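PDB 4FD7: putative arylalkylamine N-Acetyltransferase 7 from Aedes aegypti, which probably transfers an acetyl group from acetyl-CoA to the amine of an arylalkylamine-type substrate. Local coordinates for residues 12-18 / 30-35; 106-110 / 138-142. All coordinates share one frame; numbering follows the deposited sequence.

Interaction 1. Residues 12-18 / 30-35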
ATOM      1  N   PRO A  12     -16.154  -1.193  12.265  1.00 17.85           N
ATOM      2  CA  PRO A  12     -14.885  -1.803  11.832  1.00 17.47           C
ATOM      3  C   PRO A  12     -14.757  -3.278  12.202  1.00 20.03           C
ATOM      4  O   PRO A  12     -15.120  -3.660  13.314  1.00 22.36           O
ATOM      5  CB  PRO A  12     -13.828  -0.990  12.583  1.00 18.15           C
ATOM      6  CG  PRO A  12     -14.566  -0.401  13.761  1.00 21.30           C
ATOM      7  CD  PRO A  12     -15.953  -0.139  13.273  1.00 21.11           C
ATOM      8  N   SER A  13     -14.245  -4.084  11.274  1.00 18.18           N
ATOM      9  CA  SER A  13     -14.023  -5.498  11.514  1.00 17.50           C
ATOM     10  C   SER A  13     -12.561  -5.775  11.791  1.00 17.80           C
ATOM     11  O   SER A  13     -11.675  -5.107  11.245  1.00 14.95           O
ATOM     12  CB  SER A  13     -14.449  -6.315  10.302  1.00 19.24           C
ATOM     13  OG  SER A  13     -15.849  -6.215  10.118  1.00 20.56           O
ATOM     14  N   VAL A  14     -12.306  -6.775  12.624  1.00 17.52           N
ATOM     15  CA  VAL A  14     -10.950  -7.278  12.781  1.00 15.47           C
ATOM     16  C   VAL A  14     -10.729  -8.414  11.800  1.00 17.48           C
ATOM     17  O   VAL A  14     -11.464  -9.404  11.792  1.00 18.04           O
ATOM     18  CB  VAL A  14     -10.678  -7.760  14.216  1.00 15.78           C
ATOM     19  CG1 VAL A  14      -9.235  -8.288  14.330  1.00 16.77           C
ATOM     20  CG2 VAL A  14     -10.908  -6.611  15.188  1.00 16.26           C
ATOM     21  N   TRP A  15      -9.714  -8.282  10.961  1.00 14.68           N
ATOM     22  CA  TRP A  15      -9.511  -9.255   9.894  1.00 16.81           C
ATOM     23  C   TRP A  15      -8.489 -10.331  10.201  1.00 17.21           C
ATOM     24  O   TRP A  15      -8.594 -11.444   9.688  1.00 15.41           O
ATOM     25  CB  TRP A  15      -9.144  -8.555   8.582  1.00 15.25           C
ATOM     26  CG  TRP A  15     -10.232  -7.618   8.112  1.00 16.47           C
ATOM     27  CD1 TRP A  15     -10.165  -6.259   8.025  1.00 15.13           C
ATOM     28  CD2 TRP A  15     -11.552  -7.980   7.689  1.00 17.38           C
ATOM     29  NE1 TRP A  15     -11.353  -5.753   7.567  1.00 16.29           N
ATOM     30  CE2 TRP A  15     -12.224  -6.786   7.354  1.00 16.63           C
ATOM     31  CE3 TRP A  15     -12.230  -9.195   7.558  1.00 17.66           C
ATOM     32  CZ2 TRP A  15     -13.548  -6.772   6.903  1.00 15.95           C
ATOM     33  CZ3 TRP A  15     -13.550  -9.179   7.112  1.00 19.85           C
ATOM     34  CH2 TRP A  15     -14.189  -7.975   6.784  1.00 16.29           C
ATOM     35  N   HIS A  16      -7.480  -9.989  10.996  1.00 15.79           N
ATOM     36  CA  HIS A  16      -6.351 -10.888  11.208  1.00 16.10           C
ATOM     37  C   HIS A  16      -5.701 -10.635  12.569  1.00 16.82           C
ATOM     38  O   HIS A  16      -5.649  -9.501  13.041  1.00 16.09           O
ATOM     39  CB  HIS A  16      -5.339 -10.673  10.082  1.00 16.08           C
ATOM     40  CG  HIS A  16      -4.140 -11.565  10.142  1.00 17.10           C
ATOM     41  ND1 HIS A  16      -4.227 -12.938  10.233  1.00 16.28           N
ATOM     42  CD2 HIS A  16      -2.819 -11.276  10.094  1.00 17.47           C
ATOM     43  CE1 HIS A  16      -3.010 -13.456  10.246  1.00 17.23           C
ATOM     44  NE2 HIS A  16      -2.137 -12.468  10.168  1.00 19.02           N
ATOM     45  N   ARG A  17      -5.230 -11.699  13.210  1.00 17.64           N
ATOM     46  CA  ARG A  17      -4.487 -11.568  14.469  1.00 17.47           C
ATOM     47  C   ARG A  17      -3.230 -12.417  14.393  1.00 17.44           C
ATOM     48  O   ARG A  17      -3.223 -13.470  13.756  1.00 19.64           O
ATOM     49  CB  ARG A  17      -5.335 -11.999  15.674  1.00 18.06           C
ATOM     50  CG  ARG A  17      -6.591 -11.166  15.898  1.00 20.41           C
ATOM     51  CD  ARG A  17      -7.291 -11.591  17.179  1.00 20.49           C
ATOM     52  NE  ARG A  17      -8.642 -11.044  17.327  1.00 22.34           N
ATOM     53  CZ  ARG A  17      -8.915  -9.874  17.894  1.00 18.95           C
ATOM     54  NH1 ARG A  17      -7.937  -9.106  18.356  1.00 19.86           N
ATOM     55  NH2 ARG A  17     -10.170  -9.462  17.994  1.00 22.20           N
ATOM     56  N   PHE A  18      -2.164 -11.970  15.045  1.00 17.81           N
ATOM     57  CA  PHE A  18      -0.911 -12.693  14.977  1.00 17.21           C
ATOM     58  C   PHE A  18      -0.030 -12.327  16.160  1.00 16.11           C
ATOM     59  O   PHE A  18      -0.225 -11.281  16.794  1.00 17.49           O
ATOM     60  CB  PHE A  18      -0.189 -12.368  13.662  1.00 18.42           C
ATOM     61  CG  PHE A  18       0.219 -10.926  13.538  1.00 17.56           C
ATOM     62  CD1 PHE A  18       1.467 -10.505  13.971  1.00 17.17           C
ATOM     63  CD2 PHE A  18      -0.647  -9.991  13.002  1.00 18.12           C
ATOM     64  CE1 PHE A  18       1.844  -9.174  13.869  1.00 17.03           C
ATOM     65  CE2 PHE A  18      -0.274  -8.649  12.895  1.00 17.80           C
ATOM     66  CZ  PHE A  18       0.969  -8.247  13.312  1.00 16.25           C
ATOM     67  N   TRP A  30       0.398  -9.955  21.232  1.00 16.62           N
ATOM     68  CA  TRP A  30      -0.558 -10.103  20.148  1.00 16.84           C
ATOM     69  C   TRP A  30      -0.766  -8.778  19.453  1.00 16.60           C
ATOM     70  O   TRP A  30      -0.747  -7.727  20.089  1.00 17.00           O
ATOM     71  CB  TRP A  30      -1.899 -10.604  20.683  1.00 17.95           C
ATOM     72  CG  TRP A  30      -1.944 -12.052  20.933  1.00 18.06           C
ATOM     73  CD1 TRP A  30      -1.721 -12.688  22.120  1.00 19.61           C
ATOM     74  CD2 TRP A  30      -2.261 -13.070  19.984  1.00 18.77           C
ATOM     75  NE1 TRP A  30      -1.867 -14.043  21.964  1.00 19.11           N
ATOM     76  CE2 TRP A  30      -2.197 -14.308  20.654  1.00 20.93           C
ATOM     77  CE3 TRP A  30      -2.587 -13.061  18.622  1.00 17.53           C
ATOM     78  CZ2 TRP A  30      -2.440 -15.524  20.017  1.00 18.54           C
ATOM     79  CZ3 TRP A  30      -2.823 -14.271  17.986  1.00 19.98           C
ATOM     80  CH2 TRP A  30      -2.752 -15.482  18.681  1.00 22.06           C
ATOM     81  N   TYR A  31      -0.962  -8.841  18.136  1.00 14.83           N
ATOM     82  CA  TYR A  31      -1.314  -7.682  17.349  1.00 15.14           C
ATOM     83  C   TYR A  31      -2.568  -8.027  16.554  1.00 16.41           C
ATOM     84  O   TYR A  31      -2.904  -9.199  16.400  1.00 16.50           O
ATOM     85  CB  TYR A  31      -0.207  -7.358  16.337  1.00 15.38           C
ATOM     86  CG  TYR A  31       1.126  -6.945  16.928  1.00 17.39           C
ATOM     87  CD1 TYR A  31       1.474  -5.602  17.037  1.00 17.62           C
ATOM     88  CD2 TYR A  31       2.044  -7.897  17.348  1.00 18.01           C
ATOM     89  CE1 TYR A  31       2.706  -5.217  17.567  1.00 19.66           C
ATOM     90  CE2 TYR A  31       3.265  -7.529  17.874  1.00 19.30           C
ATOM     91  CZ  TYR A  31       3.594  -6.189  17.981  1.00 22.25           C
ATOM     92  OH  TYR A  31       4.821  -5.817  18.507  1.00 22.06           O
ATOM     93  N   ARG A  32      -3.240  -7.014  16.026  1.00 15.65           N
ATOM     94  CA  ARG A  32      -4.349  -7.258  15.118  1.00 15.02           C
ATOM     95  C   ARG A  32      -4.251  -6.323  13.917  1.00 14.88           C
ATOM     96  O   ARG A  32      -3.643  -5.247  14.004  1.00 12.02           O
ATOM     97  CB  ARG A  32      -5.689  -7.056  15.822  1.00 16.39           C
ATOM     98  CG  ARG A  32      -5.909  -5.632  16.331  1.00 17.62           C
ATOM     99  CD  ARG A  32      -7.211  -5.519  17.092  1.00 17.17           C
ATOM    100  NE  ARG A  32      -7.490  -4.143  17.495  1.00 19.46           N
ATOM    101  CZ  ARG A  32      -7.003  -3.574  18.592  1.00 20.56           C
ATOM    102  NH1 ARG A  32      -6.209  -4.259  19.405  1.00 20.21           N
ATOM    103  NH2 ARG A  32      -7.308  -2.316  18.872  1.00 21.12           N
ATOM    104  N   VAL A  33      -4.854  -6.755  12.812  1.00 12.98           N
ATOM    105  CA  VAL A  33      -5.047  -5.916  11.636  1.00 13.42           C
ATOM    106  C   VAL A  33      -6.559  -5.787  11.422  1.00 14.88           C
ATOM    107  O   VAL A  33      -7.279  -6.794  11.395  1.00 13.10           O
ATOM    108  CB  VAL A  33      -4.423  -6.527  10.373  1.00 14.37           C
ATOM    109  CG1 VAL A  33      -4.448  -5.490   9.226  1.00 12.04           C
ATOM    110  CG2 VAL A  33      -2.997  -7.013  10.644  1.00 12.68           C
ATOM    111  N   GLN A  34      -7.038  -4.555  11.294  1.00 13.76           N
ATOM    112  CA  GLN A  34      -8.477  -4.311  11.227  1.00 13.39           C
ATOM    113  C   GLN A  34      -8.815  -3.130  10.338  1.00 14.43           C
ATOM    114  O   GLN A  34      -7.926  -2.378   9.934  1.00 10.95           O
ATOM    115  CB  GLN A  34      -9.034  -4.032  12.627  1.00 14.01           C
ATOM    116  CG  GLN A  34      -8.436  -2.783  13.293  1.00 15.51           C
ATOM    117  CD  GLN A  34      -9.272  -2.287  14.464  1.00 15.08           C
ATOM    118  OE1 GLN A  34      -9.092  -2.717  15.603  1.00 17.44           O
ATOM    119  NE2 GLN A  34     -10.175  -1.367  14.188  1.00 13.58           N
ATOM    120  N   ASP A  35     -10.106  -2.973  10.043  1.00 13.65           N
ATOM    121  CA  ASP A  35     -10.585  -1.771   9.355  1.00 14.83           C
ATOM    122  C   ASP A  35     -10.121  -0.543  10.117  1.00 14.06           C
ATOM    123  O   ASP A  35     -10.148  -0.519  11.354  1.00 14.24           O
ATOM    124  CB  ASP A  35     -12.111  -1.728   9.301  1.00 16.07           C
ATOM    125  CG  ASP A  35     -12.701  -2.731   8.347  1.00 16.13           C
ATOM    126  OD1 ASP A  35     -12.141  -2.935   7.243  1.00 13.37           O
ATOM    127  OD2 ASP A  35     -13.758  -3.306   8.706  1.00 15.60           O
TER
HETATM  128  O   HOH W   1      -4.846  -9.728  18.016  1.00 26.44           O
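D35 grips the segment 12-18 with both carboxylate oxygens. S13 N gives D35 OD2 a 2.7 Å bond, nearly straight at 169°. W15 NE1 reaches D35 OD1 at 2.9 Å. D35 OD1 lies in the plane of the W15 ring, yet NE1 meets it from above the carboxylate plane; the two planes stand 81° apart. R5 adds a salt bridge to OD2, so the carboxylate is held from several directions.

Backbone bonds pair the strands: D35 N to S13 O, and two-way pairs H16-V33 and F18-Y31. V33 O accepts from both W15 N (2.9 Å) and H16 N (3.2 Å). That is a classic beta bulge in the antiparallel hairpin of strands 14-21 and 28-35, the first two strands of the GNAT sheet.

The apolar contacts centre on F18. Its CG sits between the backbone N and the carbonyl carbon (chi1 64°), which brings Y31 CB over one ring face, 3.4 Å from F18 CZ. The two rings are near parallel but barely overlap. V33 CG2 meets the F18 edge, 3.9 Å from CE2.

On the other face, V14 CG1 sits over the guanidinium of R17. R17 NH1 forms a salt bridge with E93. R32 NE binds Q34 OE1 in plane at 2.9 Å.

Interaction 2. Residues 106-110 / 138-142; sequences VASRS and IFDRY
F139 lays its ring flat against the backbone of R109. R109 CA stands almost straight above the ring centre, 3.7 Å from the F139 centroid and 8° off the normal, a CH-pi contact. The far end of the ring pushes into the strand end, with F139 CZ 3.3 Å from S108 C. A107 CB lies 4.2 Å from F139 CZ.

The R109 side chain runs back past the ring in the opposite direction, toward the helix. Its CG is anti to the backbone N (chi1 -174°), and the chain bends at chi3. The guanidinium then lies with one face over F139 CB. Its plane is turned 49° from the ring.

D140 crosses R109 at about a right angle. R109 NH1 gives D140 OD1 a nearly straight bond of 2.8 Å, part of a salt bridge. OD1 is in the guanidinium plane, but NH1 reaches it from above the carboxylate plane. D145 binds NE in a second salt bridge, so R109 probably shares its charge between two acids.

The contact is at the surface. It ties the end of strand 98-108 to the short helix 138-142, which leads into strand 146-155. That strand pairs with 98-108, and its Y147 ring meets F139. I138 and Y142 touch strand 183-188 of the other sheet.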
ATOM      1  N   VAL A 106     -10.230   0.285  -4.349  1.00 12.94           N
ATOM      2  CA  VAL A 106     -10.489  -0.714  -5.379  1.00 12.61           C
ATOM      3  C   VAL A 106     -10.236  -0.146  -6.774  1.00 14.95           C
ATOM      4  O   VAL A 106     -10.754   0.916  -7.120  1.00 16.82           O
ATOM      5  CB  VAL A 106     -11.903  -1.306  -5.237  1.00 13.79           C
ATOM      6  CG1 VAL A 106     -12.227  -2.288  -6.381  1.00 14.62           C
ATOM      7  CG2 VAL A 106     -12.029  -2.002  -3.879  1.00 14.91           C
ATOM      8  N   ALA A 107      -9.384  -0.826  -7.538  1.00 14.39           N
ATOM      9  CA  ALA A 107      -9.126  -0.465  -8.925  1.00 15.68           C
ATOM     10  C   ALA A 107     -10.186  -1.159  -9.775  1.00 16.48           C
ATOM     11  O   ALA A 107     -10.540  -2.312  -9.522  1.00 15.85           O
ATOM     12  CB  ALA A 107      -7.741  -0.898  -9.341  1.00 16.01           C
ATOM     13  N   SER A 108     -10.715  -0.438 -10.758  1.00 17.73           N
ATOM     14  CA  SER A 108     -11.762  -0.971 -11.618  1.00 18.45           C
ATOM     15  C   SER A 108     -11.384  -0.745 -13.065  1.00 19.63           C
ATOM     16  O   SER A 108     -10.668   0.198 -13.381  1.00 17.22           O
ATOM     17  CB  SER A 108     -13.099  -0.295 -11.319  1.00 19.89           C
ATOM     18  OG  SER A 108     -13.488  -0.503  -9.967  1.00 20.49           O
ATOM     19  N   ARG A 109     -11.876  -1.631 -13.928  1.00 17.62           N
ATOM     20  CA  ARG A 109     -11.507  -1.675 -15.326  1.00 20.19           C
ATOM     21  C   ARG A 109     -11.779  -0.342 -16.010  1.00 22.76           C
ATOM     22  O   ARG A 109     -11.018   0.091 -16.881  1.00 22.02           O
ATOM     23  CB  ARG A 109     -12.283  -2.806 -16.001  1.00 18.14           C
ATOM     24  CG  ARG A 109     -11.911  -3.080 -17.450  1.00 20.68           C
ATOM     25  CD  ARG A 109     -12.869  -4.093 -18.053  1.00 19.98           C
ATOM     26  NE  ARG A 109     -12.539  -5.463 -17.659  1.00 19.68           N
ATOM     27  CZ  ARG A 109     -11.639  -6.219 -18.283  1.00 16.76           C
ATOM     28  NH1 ARG A 109     -10.979  -5.750 -19.334  1.00 20.23           N
ATOM     29  NH2 ARG A 109     -11.390  -7.453 -17.858  1.00 19.48           N
ATOM     30  N   SER A 110     -12.851   0.325 -15.597  1.00 22.49           N
ATOM     31  CA  SER A 110     -13.255   1.547 -16.269  1.00 23.72           C
ATOM     32  C   SER A 110     -12.446   2.773 -15.833  1.00 25.82           C
ATOM     33  O   SER A 110     -12.512   3.810 -16.492  1.00 26.01           O
ATOM     34  CB  SER A 110     -14.763   1.785 -16.138  1.00 26.95           C
ATOM     35  OG  SER A 110     -15.194   1.849 -14.793  1.00 28.14           O
ATOM     36  N   ILE A 138      -3.678  -6.416 -15.323  1.00 16.68           N
ATOM     37  CA  ILE A 138      -4.401  -7.246 -14.351  1.00 15.54           C
ATOM     38  C   ILE A 138      -5.818  -7.678 -14.786  1.00 15.53           C
ATOM     39  O   ILE A 138      -6.188  -8.861 -14.653  1.00 14.77           O
ATOM     40  CB  ILE A 138      -4.445  -6.539 -12.972  1.00 16.23           C
ATOM     41  CG1 ILE A 138      -3.021  -6.318 -12.437  1.00 15.31           C
ATOM     42  CG2 ILE A 138      -5.252  -7.350 -11.977  1.00 14.61           C
ATOM     43  CD1 ILE A 138      -2.270  -7.634 -12.114  1.00 14.41           C
ATOM     44  N   PHE A 139      -6.594  -6.747 -15.333  1.00 15.64           N
ATOM     45  CA  PHE A 139      -8.006  -7.026 -15.627  1.00 14.77           C
ATOM     46  C   PHE A 139      -8.157  -8.073 -16.704  1.00 14.70           C
ATOM     47  O   PHE A 139      -8.912  -9.020 -16.544  1.00 14.97           O
ATOM     48  CB  PHE A 139      -8.759  -5.762 -16.051  1.00 16.73           C
ATOM     49  CG  PHE A 139      -8.738  -4.679 -15.019  1.00 18.07           C
ATOM     50  CD1 PHE A 139      -9.519  -4.776 -13.872  1.00 14.98           C
ATOM     51  CD2 PHE A 139      -7.922  -3.570 -15.183  1.00 18.45           C
ATOM     52  CE1 PHE A 139      -9.499  -3.769 -12.913  1.00 17.23           C
ATOM     53  CE2 PHE A 139      -7.900  -2.560 -14.222  1.00 17.23           C
ATOM     54  CZ  PHE A 139      -8.684  -2.672 -13.086  1.00 17.53           C
ATOM     55  N   ASP A 140      -7.417  -7.917 -17.798  1.00 15.57           N
ATOM     56  CA  ASP A 140      -7.481  -8.901 -18.875  1.00 16.94           C
ATOM     57  C   ASP A 140      -6.800 -10.221 -18.518  1.00 15.68           C
ATOM     58  O   ASP A 140      -7.269 -11.282 -18.903  1.00 16.56           O
ATOM     59  CB  ASP A 140      -6.889  -8.336 -20.163  1.00 18.87           C
ATOM     60  CG  ASP A 140      -7.785  -7.295 -20.809  1.00 20.40           C
ATOM     61  OD1 ASP A 140      -9.006  -7.314 -20.557  1.00 19.65           O
ATOM     62  OD2 ASP A 140      -7.267  -6.466 -21.587  1.00 22.04           O
ATOM     63  N   ARG A 141      -5.690 -10.153 -17.792  1.00 15.86           N
ATOM     64  CA  ARG A 141      -4.975 -11.363 -17.402  1.00 15.47           C
ATOM     65  C   ARG A 141      -5.809 -12.261 -16.503  1.00 16.28           C
ATOM     66  O   ARG A 141      -5.755 -13.486 -16.620  1.00 16.19           O
ATOM     67  CB  ARG A 141      -3.660 -11.019 -16.710  1.00 16.11           C
ATOM     68  CG  ARG A 141      -2.508 -10.887 -17.691  1.00 17.90           C
ATOM     69  CD  ARG A 141      -1.198 -10.599 -16.994  1.00 18.95           C
ATOM     70  NE  ARG A 141      -0.869 -11.593 -15.972  1.00 19.84           N
ATOM     71  CZ  ARG A 141      -0.578 -11.286 -14.711  1.00 20.54           C
ATOM     72  NH1 ARG A 141      -0.583 -10.013 -14.321  1.00 19.59           N
ATOM     73  NH2 ARG A 141      -0.286 -12.244 -13.833  1.00 17.74           N
ATOM     74  N   TYR A 142      -6.571 -11.656 -15.600  1.00 13.62           N
ATOM     75  CA  TYR A 142      -7.397 -12.459 -14.703  1.00 17.23           C
ATOM     76  C   TYR A 142      -8.885 -12.484 -15.067  1.00 16.51           C
ATOM     77  O   TYR A 142      -9.668 -13.174 -14.406  1.00 15.57           O
ATOM     78  CB  TYR A 142      -7.235 -11.968 -13.270  1.00 14.87           C
ATOM     79  CG  TYR A 142      -5.914 -12.325 -12.628  1.00 15.75           C
ATOM     80  CD1 TYR A 142      -4.896 -11.391 -12.508  1.00 16.09           C
ATOM     81  CD2 TYR A 142      -5.704 -13.591 -12.100  1.00 16.16           C
ATOM     82  CE1 TYR A 142      -3.691 -11.719 -11.878  1.00 16.66           C
ATOM     83  CE2 TYR A 142      -4.512 -13.925 -11.486  1.00 15.36           C
ATOM     84  CZ  TYR A 142      -3.509 -12.997 -11.375  1.00 18.42           C
ATOM     85  OH  TYR A 142      -2.327 -13.366 -10.745  1.00 16.52           O
TER
HETATM   86  O   HOH W   2     -11.047  -9.959 -19.798  1.00 27.25           O

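From the N terminus, interaction 1 comes first. It closes the hairpin of strands 14-21 and 28-35, with the strand ends and the turn inside the loop, at the outer side of the five-stranded antiparallel sheet. The chain then passes three helices and strand 88-92 before strand 98-108. Interaction 2 opens at the end of that strand and closes a longer loop that holds helix 120-136. The two loops follow in series and neither nest nor cross. The centres of interactions 1 and 2 are about 27 Å apart, and the nearest atoms of interactions 1 and 2 are about 11 Å apart. Both reach the same sheet: interaction 1 joins its first two strands, and interaction 2 ties its fourth strand to the helix before its fifth.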